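PDB 5VGU: microcompartments protein from Halothece sp. PCC 7418, which probably forms, as the BMC-domain hexamer CcmK4, part of the beta-carboxysome shell and may influence metabolite passage through it. Local coordinates for residues K26-A38 and P91-T105. Numbering follows the deposited sequence.
Sequences KTGRVTLVGYIRA and PIAYNENVERFREST
Asn95 reaches across to the backbone of strand 30-39, where its ND2 gives Val33 O a bond of 2.9 Å, in the carbonyl plane on a lone pair, though bent at the hydrogen (131°). Beside it, Val33 lays CG1 obliquely against Tyr94 CD1 at 3.9 Å, while its CB sits over Ala93 O. Thr31 divides its two branches between unlike neighbours: chi1 of -57° puts CG2 anti to the backbone N and OG1 beside it, the methyl packing on Val98 CB at 3.8 Å while OG1 meets a water at 2.7 Å. That water donates to Tyr94 OH and Thr105 OG1, linking the strand to the loop ahead of helix 99-104 and to Thr105 just past it. Farther along, Ile36 CD1 touches Pro91 CG at 3.7 Å, the two side chains at about a right angle. The loop and helix 99-104 pack on strand 30-39, outermost in this chain's four-stranded antiparallel BMC-domain sheet and paired with strand 42-49. A neighbouring subunit of the hexamer closes in: its Asn85 OD1 accepts from Leu32 N, and its Val89 packs on Val98. Behind the first shell, Tyr94 OH is hydrogen-bonded to Asp4, and the Arg102 guanidinium lies over one ring face, NE 3.5 Å above its plane near the centre. Asn95 OD1 weakly receives Val98 N just ahead of the helix. An alanine in place of Asn95 would remove both amide ends, probably leaving Val33 O without this donor and the turn into helix 99-104 less firmly fixed. Thr105 OG1 is steadied by its 2.7 Å bond to Arg102 O.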
loop_
_atom_site.group_PDB
_atom_site.type_symbol
_atom_site.label_atom_id
_atom_site.label_comp_id
_atom_site.label_asym_id
_atom_site.label_seq_id
_atom_site.Cartn_x
_atom_site.Cartn_y
_atom_site.Cartn_z
ATOM N N LYS A 26 -26.068 13.632 8.452
ATOM C CA LYS A 26 -27.053 14.701 8.454
ATOM C C LYS A 26 -28.478 14.196 8.253
ATOM O O LYS A 26 -29.421 14.929 8.569
ATOM C CB LYS A 26 -26.713 15.731 7.376
ATOM C CG LYS A 26 -25.591 16.663 7.779
ATOM C CD LYS A 26 -25.211 17.556 6.651
ATOM C CE LYS A 26 -24.189 18.590 7.115
ATOM N NZ LYS A 26 -23.635 19.320 5.947
ATOM N N THR A 27 -28.672 12.985 7.722
ATOM C CA THR A 27 -30.019 12.510 7.412
ATOM C C THR A 27 -30.525 11.424 8.339
ATOM O O THR A 27 -31.727 11.378 8.603
ATOM C CB THR A 27 -30.120 11.985 5.972
ATOM O OG1 THR A 27 -29.341 10.799 5.826
ATOM C CG2 THR A 27 -29.649 13.021 4.972
ATOM N N GLY A 28 -29.662 10.531 8.824
ATOM C CA GLY A 28 -30.063 9.511 9.772
ATOM C C GLY A 28 -29.451 9.817 11.122
ATOM O O GLY A 28 -28.411 10.481 11.212
ATOM N N ARG A 29 -30.117 9.348 12.176
ATOM C CA ARG A 29 -29.583 9.410 13.538
ATOM C C ARG A 29 -28.537 8.306 13.672
ATOM O O ARG A 29 -28.750 7.247 14.267
ATOM C CB ARG A 29 -30.703 9.270 14.565
ATOM C CG ARG A 29 -31.763 10.362 14.447
ATOM C CD ARG A 29 -32.798 10.262 15.557
ATOM N NE ARG A 29 -32.242 10.733 16.824
ATOM C CZ ARG A 29 -32.810 10.561 18.012
ATOM N NH1 ARG A 29 -33.969 9.922 18.118
ATOM N NH2 ARG A 29 -32.215 11.034 19.101
ATOM N N VAL A 30 -27.387 8.558 13.040
ATOM C CA VAL A 30 -26.311 7.583 12.972
ATOM C C VAL A 30 -25.006 8.264 13.348
ATOM O O VAL A 30 -24.875 9.491 13.293
ATOM C CB VAL A 30 -26.197 6.942 11.574
ATOM C CG1 VAL A 30 -27.501 6.261 11.198
ATOM C CG2 VAL A 30 -25.814 7.975 10.502
ATOM N N THR A 31 -24.030 7.435 13.710
ATOM C CA THR A 31 -22.686 7.868 14.057
ATOM C C THR A 31 -21.707 7.297 13.036
ATOM O O THR A 31 -21.681 6.080 12.800
ATOM C CB THR A 31 -22.286 7.386 15.458
ATOM O OG1 THR A 31 -23.224 7.849 16.442
ATOM C CG2 THR A 31 -20.900 7.867 15.809
ATOM N N LEU A 32 -20.898 8.171 12.453
ATOM C CA LEU A 32 -19.762 7.749 11.654
ATOM C C LEU A 32 -18.663 7.341 12.620
ATOM O O LEU A 32 -18.233 8.156 13.439
ATOM C CB LEU A 32 -19.304 8.889 10.744
ATOM C CG LEU A 32 -18.044 8.642 9.923
ATOM C CD1 LEU A 32 -18.281 7.606 8.835
ATOM C CD2 LEU A 32 -17.590 10.012 9.341
ATOM N N VAL A 33 -18.257 6.072 12.584
ATOM C CA VAL A 33 -17.295 5.573 13.562
ATOM C C VAL A 33 -15.872 5.451 13.015
ATOM O O VAL A 33 -14.914 5.445 13.808
ATOM C CB VAL A 33 -17.765 4.225 14.162
ATOM C CG1 VAL A 33 -19.137 4.377 14.782
ATOM C CG2 VAL A 33 -17.765 3.102 13.156
ATOM N N GLY A 34 -15.695 5.368 11.703
ATOM C CA GLY A 34 -14.354 5.200 11.162
ATOM C C GLY A 34 -14.367 5.127 9.651
ATOM O O GLY A 34 -15.424 5.127 9.005
ATOM N N TYR A 35 -13.157 5.119 9.089
ATOM C CA TYR A 35 -12.967 4.932 7.661
ATOM C C TYR A 35 -11.720 4.085 7.438
ATOM O O TYR A 35 -10.858 3.958 8.320
ATOM C CB TYR A 35 -12.851 6.274 6.904
ATOM C CG TYR A 35 -11.466 6.917 6.882
ATOM C CD1 TYR A 35 -10.928 7.480 8.035
ATOM C CD2 TYR A 35 -10.715 6.987 5.704
ATOM C CE1 TYR A 35 -9.676 8.086 8.024
ATOM C CE2 TYR A 35 -9.456 7.593 5.683
ATOM C CZ TYR A 35 -8.942 8.129 6.847
ATOM O OH TYR A 35 -7.691 8.735 6.857
ATOM N N ILE A 36 -11.634 3.512 6.237
ATOM C CA ILE A 36 -10.533 2.644 5.827
ATOM C C ILE A 36 -9.992 3.139 4.493
ATOM O O ILE A 36 -10.762 3.365 3.560
ATOM C CB ILE A 36 -10.966 1.166 5.661
ATOM C CG1 ILE A 36 -11.781 0.663 6.847
ATOM C CG2 ILE A 36 -9.737 0.279 5.424
ATOM C CD1 ILE A 36 -12.357 -0.753 6.625
ATOM N N ARG A 37 -8.667 3.253 4.383
ATOM C CA ARG A 37 -8.018 3.325 3.076
ATOM C C ARG A 37 -7.878 1.907 2.554
ATOM O O ARG A 37 -7.046 1.145 3.053
ATOM C CB ARG A 37 -6.637 3.964 3.176
ATOM C CG ARG A 37 -6.618 5.360 3.649
ATOM C CD ARG A 37 -5.228 5.959 3.382
ATOM N NE ARG A 37 -4.184 5.161 4.019
ATOM C CZ ARG A 37 -2.879 5.384 3.892
ATOM N NH1 ARG A 37 -2.435 6.386 3.140
ATOM N NH2 ARG A 37 -2.016 4.597 4.521
ATOM N N ALA A 38 -8.685 1.545 1.560
ATOM C CA ALA A 38 -8.763 0.162 1.122
ATOM C C ALA A 38 -7.700 -0.188 0.099
ATOM O O ALA A 38 -7.535 -1.375 -0.218
ATOM C CB ALA A 38 -10.154 -0.147 0.551
ATOM N N PRO A 91 -13.048 -3.202 11.764
ATOM C CA PRO A 91 -13.030 -1.820 12.313
ATOM C C PRO A 91 -14.384 -1.130 12.222
ATOM O O PRO A 91 -14.587 -0.179 11.470
ATOM C CB PRO A 91 -11.963 -1.137 11.440
ATOM C CG PRO A 91 -12.060 -1.858 10.130
ATOM C CD PRO A 91 -12.359 -3.286 10.465
ATOM N N ILE A 92 -15.344 -1.610 13.019
ATOM C CA ILE A 92 -16.724 -1.139 12.946
ATOM C C ILE A 92 -17.300 -0.733 14.293
ATOM O O ILE A 92 -18.476 -0.359 14.353
ATOM C CB ILE A 92 -17.644 -2.185 12.287
ATOM C CG1 ILE A 92 -17.732 -3.465 13.148
ATOM C CG2 ILE A 92 -17.177 -2.480 10.873
ATOM C CD1 ILE A 92 -18.901 -4.379 12.756
ATOM N N ALA A 93 -16.532 -0.815 15.376
ATOM C CA ALA A 93 -17.046 -0.517 16.702
ATOM C C ALA A 93 -17.138 0.988 16.940
ATOM O O ALA A 93 -16.418 1.781 16.337
ATOM C CB ALA A 93 -16.152 -1.162 17.761
ATOM N N TYR A 94 -18.050 1.375 17.823
ATOM C CA TYR A 94 -17.979 2.686 18.431
ATOM C C TYR A 94 -16.637 2.838 19.147
ATOM O O TYR A 94 -16.003 1.850 19.537
ATOM C CB TYR A 94 -19.126 2.883 19.424
ATOM C CG TYR A 94 -20.502 3.045 18.834
ATOM C CD1 TYR A 94 -20.904 4.249 18.266
ATOM C CD2 TYR A 94 -21.434 2.001 18.895
ATOM C CE1 TYR A 94 -22.170 4.413 17.750
ATOM C CE2 TYR A 94 -22.705 2.157 18.379
ATOM C CZ TYR A 94 -23.072 3.370 17.816
ATOM O OH TYR A 94 -24.336 3.547 17.299
ATOM N N ASN A 95 -16.174 4.081 19.254
ATOM C CA ASN A 95 -14.913 4.382 19.917
ATOM C C ASN A 95 -15.040 5.695 20.685
ATOM O O ASN A 95 -15.997 6.455 20.520
ATOM C CB ASN A 95 -13.760 4.448 18.910
ATOM C CG ASN A 95 -13.995 5.499 17.849
ATOM O OD1 ASN A 95 -14.041 6.681 18.159
ATOM N ND2 ASN A 95 -14.177 5.071 16.602
ATOM N N GLU A 96 -14.052 5.966 21.543
ATOM C CA GLU A 96 -14.171 7.128 22.420
ATOM C C GLU A 96 -14.128 8.444 21.639
ATOM O O GLU A 96 -14.719 9.437 22.086
ATOM C CB GLU A 96 -13.074 7.062 23.487
ATOM C CG GLU A 96 -11.647 7.254 22.953
ATOM C CD GLU A 96 -10.569 6.809 23.948
ATOM O OE1 GLU A 96 -10.017 7.662 24.673
ATOM O OE2 GLU A 96 -10.270 5.600 23.998
ATOM N N ASN A 97 -13.515 8.450 20.456
ATOM C CA ASN A 97 -13.462 9.664 19.635
ATOM C C ASN A 97 -14.849 10.105 19.162
ATOM O O ASN A 97 -15.060 11.294 18.897
ATOM C CB ASN A 97 -12.527 9.398 18.452
ATOM C CG ASN A 97 -12.205 10.637 17.653
ATOM O OD1 ASN A 97 -12.020 11.717 18.206
ATOM N ND2 ASN A 97 -12.118 10.480 16.332
ATOM N N VAL A 98 -15.806 9.179 19.025
ATOM C CA VAL A 98 -17.116 9.513 18.479
ATOM C C VAL A 98 -18.236 9.330 19.501
ATOM O O VAL A 98 -19.409 9.454 19.155
ATOM C CB VAL A 98 -17.413 8.718 17.191
ATOM C CG1 VAL A 98 -16.371 9.030 16.117
ATOM C CG2 VAL A 98 -17.456 7.218 17.454
ATOM N N GLU A 99 -17.893 9.113 20.770
ATOM C CA GLU A 99 -18.919 8.852 21.781
ATOM C C GLU A 99 -19.952 9.978 21.849
ATOM O O GLU A 99 -21.156 9.720 21.963
ATOM C CB GLU A 99 -18.240 8.637 23.136
ATOM C CG GLU A 99 -19.190 8.397 24.302
ATOM C CD GLU A 99 -18.452 8.245 25.622
ATOM O OE1 GLU A 99 -17.255 7.864 25.600
ATOM O OE2 GLU A 99 -19.057 8.546 26.675
ATOM N N ARG A 100 -19.506 11.234 21.802
ATOM C CA ARG A 100 -20.447 12.337 21.962
ATOM C C ARG A 100 -21.464 12.380 20.827
ATOM O O ARG A 100 -22.581 12.871 21.016
ATOM C CB ARG A 100 -19.695 13.670 22.062
ATOM C CG ARG A 100 -18.974 14.130 20.811
ATOM C CD ARG A 100 -18.072 15.301 21.158
ATOM N NE ARG A 100 -17.401 15.892 20.011
ATOM C CZ ARG A 100 -16.277 15.435 19.471
ATOM N NH1 ARG A 100 -15.677 14.344 19.949
ATOM N NH2 ARG A 100 -15.747 16.074 18.436
ATOM N N PHE A 101 -21.129 11.837 19.653
ATOM C CA PHE A 101 -22.126 11.788 18.583
ATOM C C PHE A 101 -23.080 10.618 18.763
ATOM O O PHE A 101 -24.246 10.707 18.371
ATOM C CB PHE A 101 -21.430 11.687 17.235
ATOM C CG PHE A 101 -20.409 12.757 17.024
ATOM C CD1 PHE A 101 -20.797 14.074 16.857
ATOM C CD2 PHE A 101 -19.051 12.454 17.048
ATOM C CE1 PHE A 101 -19.844 15.064 16.688
ATOM C CE2 PHE A 101 -18.109 13.437 16.879
ATOM C CZ PHE A 101 -18.507 14.742 16.702
ATOM N N ARG A 102 -22.608 9.528 19.367
ATOM C CA ARG A 102 -23.494 8.420 19.711
ATOM C C ARG A 102 -24.530 8.869 20.732
ATOM O O ARG A 102 -25.734 8.658 20.553
ATOM C CB ARG A 102 -22.667 7.254 20.256
ATOM C CG ARG A 102 -23.436 5.965 20.574
ATOM C CD ARG A 102 -22.521 5.023 21.368
ATOM N NE ARG A 102 -23.103 3.703 21.615
ATOM C CZ ARG A 102 -22.464 2.698 22.219
ATOM N NH1 ARG A 102 -21.217 2.847 22.643
ATOM N NH2 ARG A 102 -23.074 1.531 22.411
ATOM N N GLU A 103 -24.071 9.508 21.810
ATOM C CA GLU A 103 -24.996 10.091 22.779
ATOM C C GLU A 103 -26.049 10.965 22.097
ATOM O O GLU A 103 -27.226 10.943 22.478
ATOM C CB GLU A 103 -24.211 10.895 23.817
ATOM C CG GLU A 103 -23.450 10.024 24.809
ATOM C CD GLU A 103 -22.510 10.814 25.710
ATOM O OE1 GLU A 103 -22.041 11.898 25.298
ATOM O OE2 GLU A 103 -22.233 10.341 26.834
ATOM N N SER A 104 -25.651 11.729 21.072
ATOM C CA SER A 104 -26.583 12.651 20.422
ATOM C C SER A 104 -27.680 11.922 19.648
ATOM O O SER A 104 -28.789 12.453 19.509
ATOM C CB SER A 104 -25.825 13.587 19.480
ATOM O OG SER A 104 -24.922 14.408 20.197
ATOM N N THR A 105 -27.399 10.729 19.127
ATOM C CA THR A 105 -28.391 9.985 18.344
ATOM C C THR A 105 -29.509 9.432 19.233
ATOM O O THR A 105 -29.259 8.914 20.323
ATOM C CB THR A 105 -27.753 8.803 17.569
ATOM O OG1 THR A 105 -27.268 7.826 18.498
ATOM C CG2 THR A 105 -26.592 9.274 16.664
HETATM O O HOH W 1 -25.427 6.225 16.634
#